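Local atomic coordinates of glucokinase (PDB entry 6EDI), a protein that probably binds ATP and D-glucose and transfers a phosphate to the sugar, the reaction of a glucokinase. Residues I81-L84 / L85-F88. Sequence-based numbering, arbitrary orientation.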
ATOM      1  N   ILE A  81     -14.146   6.116  24.568  1.00 34.28           N
ATOM      2  CA  ILE A  81     -13.317   6.943  23.678  1.00 36.28           C
ATOM      3  C   ILE A  81     -13.817   8.381  23.561  1.00 33.76           C
ATOM      4  O   ILE A  81     -13.044   9.293  23.249  1.00 35.58           O
ATOM      5  CB  ILE A  81     -13.214   6.321  22.254  1.00 32.01           C
ATOM      6  CG1 ILE A  81     -12.023   6.897  21.488  1.00 32.43           C
ATOM      7  CG2 ILE A  81     -14.501   6.524  21.473  1.00 31.56           C
ATOM      8  CD1 ILE A  81     -10.693   6.526  22.098  1.00 32.23           C
ATOM      9  N   ARG A  82     -15.111   8.582  23.795  1.00 37.60           N
ATOM     10  CA  ARG A  82     -15.716   9.909  23.691  1.00 34.64           C
ATOM     11  C   ARG A  82     -15.252  10.811  24.830  1.00 37.84           C
ATOM     12  O   ARG A  82     -15.427  12.025  24.782  1.00 36.98           O
ATOM     13  CB  ARG A  82     -17.243   9.796  23.670  1.00 38.43           C
ATOM     14  CG  ARG A  82     -17.782   9.074  22.433  1.00 38.78           C
ATOM     15  CD  ARG A  82     -19.208   8.591  22.610  1.00 37.01           C
ATOM     16  NE  ARG A  82     -19.302   7.504  23.583  1.00 42.08           N
ATOM     17  CZ  ARG A  82     -20.410   6.807  23.819  1.00 45.58           C
ATOM     18  NH1 ARG A  82     -21.523   7.084  23.155  1.00 43.98           N
ATOM     19  NH2 ARG A  82     -20.407   5.837  24.724  1.00 44.62           N
ATOM     20  N   GLN A  83     -14.639  10.215  25.845  1.00 37.47           N
ATOM     21  CA  GLN A  83     -14.047  10.988  26.937  1.00 35.99           C
ATOM     22  C   GLN A  83     -12.881  11.869  26.460  1.00 34.80           C
ATOM     23  O   GLN A  83     -12.474  12.791  27.158  1.00 36.68           O
ATOM     24  CB  GLN A  83     -13.615  10.076  28.095  1.00 39.98           C
ATOM     25  CG  GLN A  83     -13.259  10.823  29.384  1.00 40.77           C
ATOM     26  CD  GLN A  83     -13.135   9.914  30.600  1.00 44.36           C
ATOM     27  OE1 GLN A  83     -13.111   8.684  30.478  1.00 45.15           O
ATOM     28  NE2 GLN A  83     -13.064  10.517  31.785  1.00 43.78           N
ATOM     29  N   LEU A  84     -12.360  11.611  25.258  1.00 37.33           N
ATOM     30  CA  LEU A  84     -11.341  12.497  24.694  1.00 36.04           C
ATOM     31  C   LEU A  84     -11.869  13.934  24.644  1.00 34.69           C
ATOM     32  O   LEU A  84     -11.118  14.873  24.867  1.00 34.82           O
ATOM     33  CB  LEU A  84     -10.888  12.039  23.296  1.00 26.77           C
ATOM     34  CG  LEU A  84     -10.205  10.670  23.203  1.00 31.19           C
ATOM     35  CD1 LEU A  84      -9.611  10.454  21.834  1.00 26.45           C
ATOM     36  CD2 LEU A  84      -9.121  10.560  24.234  1.00 29.15           C
ATOM     37  N   LEU A  85     -13.167  14.091  24.382  1.00 37.72           N
ATOM     38  CA  LEU A  85     -13.779  15.420  24.273  1.00 38.98           C
ATOM     39  C   LEU A  85     -13.636  16.214  25.567  1.00 38.48           C
ATOM     40  O   LEU A  85     -13.312  17.405  25.549  1.00 37.35           O
ATOM     41  CB  LEU A  85     -15.254  15.326  23.867  1.00 39.90           C
ATOM     42  CG  LEU A  85     -15.546  15.248  22.368  1.00 41.19           C
ATOM     43  CD1 LEU A  85     -15.025  13.954  21.790  1.00 41.25           C
ATOM     44  CD2 LEU A  85     -17.035  15.383  22.076  1.00 39.37           C
ATOM     45  N   GLU A  86     -13.875  15.548  26.688  1.00 39.54           N
ATOM     46  CA  GLU A  86     -13.679  16.171  27.986  1.00 38.67           C
ATOM     47  C   GLU A  86     -12.245  16.639  28.102  1.00 35.73           C
ATOM     48  O   GLU A  86     -11.986  17.773  28.510  1.00 37.40           O
ATOM     49  CB  GLU A  86     -13.981  15.181  29.102  1.00 42.40           C
ATOM     50  CG  GLU A  86     -15.314  14.492  28.948  1.00 44.81           C
ATOM     51  CD  GLU A  86     -15.780  13.868  30.232  1.00 46.79           C
ATOM     52  OE1 GLU A  86     -14.983  13.820  31.197  1.00 49.17           O
ATOM     53  OE2 GLU A  86     -16.950  13.435  30.274  1.00 55.80           O
ATOM     54  N   PHE A  87     -11.314  15.763  27.724  1.00 37.07           N
ATOM     55  CA  PHE A  87      -9.888  16.053  27.867  1.00 36.12           C
ATOM     56  C   PHE A  87      -9.470  17.261  27.025  1.00 33.39           C
ATOM     57  O   PHE A  87      -8.774  18.153  27.509  1.00 34.22           O
ATOM     58  CB  PHE A  87      -9.031  14.835  27.499  1.00 35.75           C
ATOM     59  CG  PHE A  87      -9.332  13.604  28.308  1.00 39.32           C
ATOM     60  CD1 PHE A  87      -9.888  13.702  29.575  1.00 36.48           C
ATOM     61  CD2 PHE A  87      -9.065  12.344  27.786  1.00 40.66           C
ATOM     62  CE1 PHE A  87     -10.174  12.563  30.318  1.00 41.70           C
ATOM     63  CE2 PHE A  87      -9.339  11.194  28.517  1.00 41.25           C
ATOM     64  CZ  PHE A  87      -9.894  11.304  29.792  1.00 43.69           C
ATOM     65  N   PHE A  88      -9.895  17.285  25.766  1.00 34.38           N
ATOM     66  CA  PHE A  88      -9.548  18.399  24.894  1.00 34.17           C
ATOM     67  C   PHE A  88     -10.103  19.705  25.458  1.00 36.80           C
ATOM     68  O   PHE A  88      -9.429  20.738  25.439  1.00 36.37           O
ATOM     69  CB  PHE A  88     -10.061  18.165  23.475  1.00 34.75           C
ATOM     70  CG  PHE A  88      -9.492  16.946  22.821  1.00 35.58           C
ATOM     71  CD1 PHE A  88      -8.232  16.469  23.179  1.00 34.35           C
ATOM     72  CD2 PHE A  88     -10.223  16.264  21.854  1.00 33.64           C
ATOM     73  CE1 PHE A  88      -7.708  15.319  22.575  1.00 31.48           C
ATOM     74  CE2 PHE A  88      -9.716  15.121  21.251  1.00 33.50           C
ATOM     75  CZ  PHE A  88      -8.452  14.650  21.611  1.00 31.24           C
TER
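Where the loop after strand 67-75 winds into helix 84-98, on one flank of the six-stranded mixed sheet that includes strands 41-48, 51-58 and 110-117, Gln83 and Leu84 pack against Phe87 and Phe88 in the first turns of the helix. Two bonds of i to i+3 spacing lead in, Leu84 N to Ile81 O and Leu85 N to Arg82 O, the latter at 3.1 Å. Regular i to i+4 bonds follow, Phe87 N to Gln83 O and Phe88 N to Leu84 O at 2.8 Å.

Both phenyl rings lean back toward the start of the helix, each with a face over the carbonyl oxygen that accepts its own backbone N-H. Gln83 O lies over the centre of the Phe87 ring, whereas Leu84 O is shifted toward the rim of Phe88. With CG of Gln83 anti to the backbone N (chi1 -168°), the side chain starts out along the same face of Phe87 that Gln83 O covers, and CG sits 3.4 Å from Phe87 CZ. The amide plane is 28° from that of the ring. That amide is pinned at both ends by the preceding loop, NE2 bonding Thr77 OG1 and OE1 accepting from Lys78 N, which should limit its rotation.

Leu84 is buried against the sheet, touching Val47, Ala52 and Val115. Phe87 stacks on Phe74, and Phe88 meets Tyr142 edge-to-face; both rings also rest on strand 51-58, Phe87 on Ala52 and Phe88 on Val54. Leu84 touches both rings: CD2 lies 4.0 Å from Phe87 CD2, while CB sits 3.9 Å from Phe88 CE2.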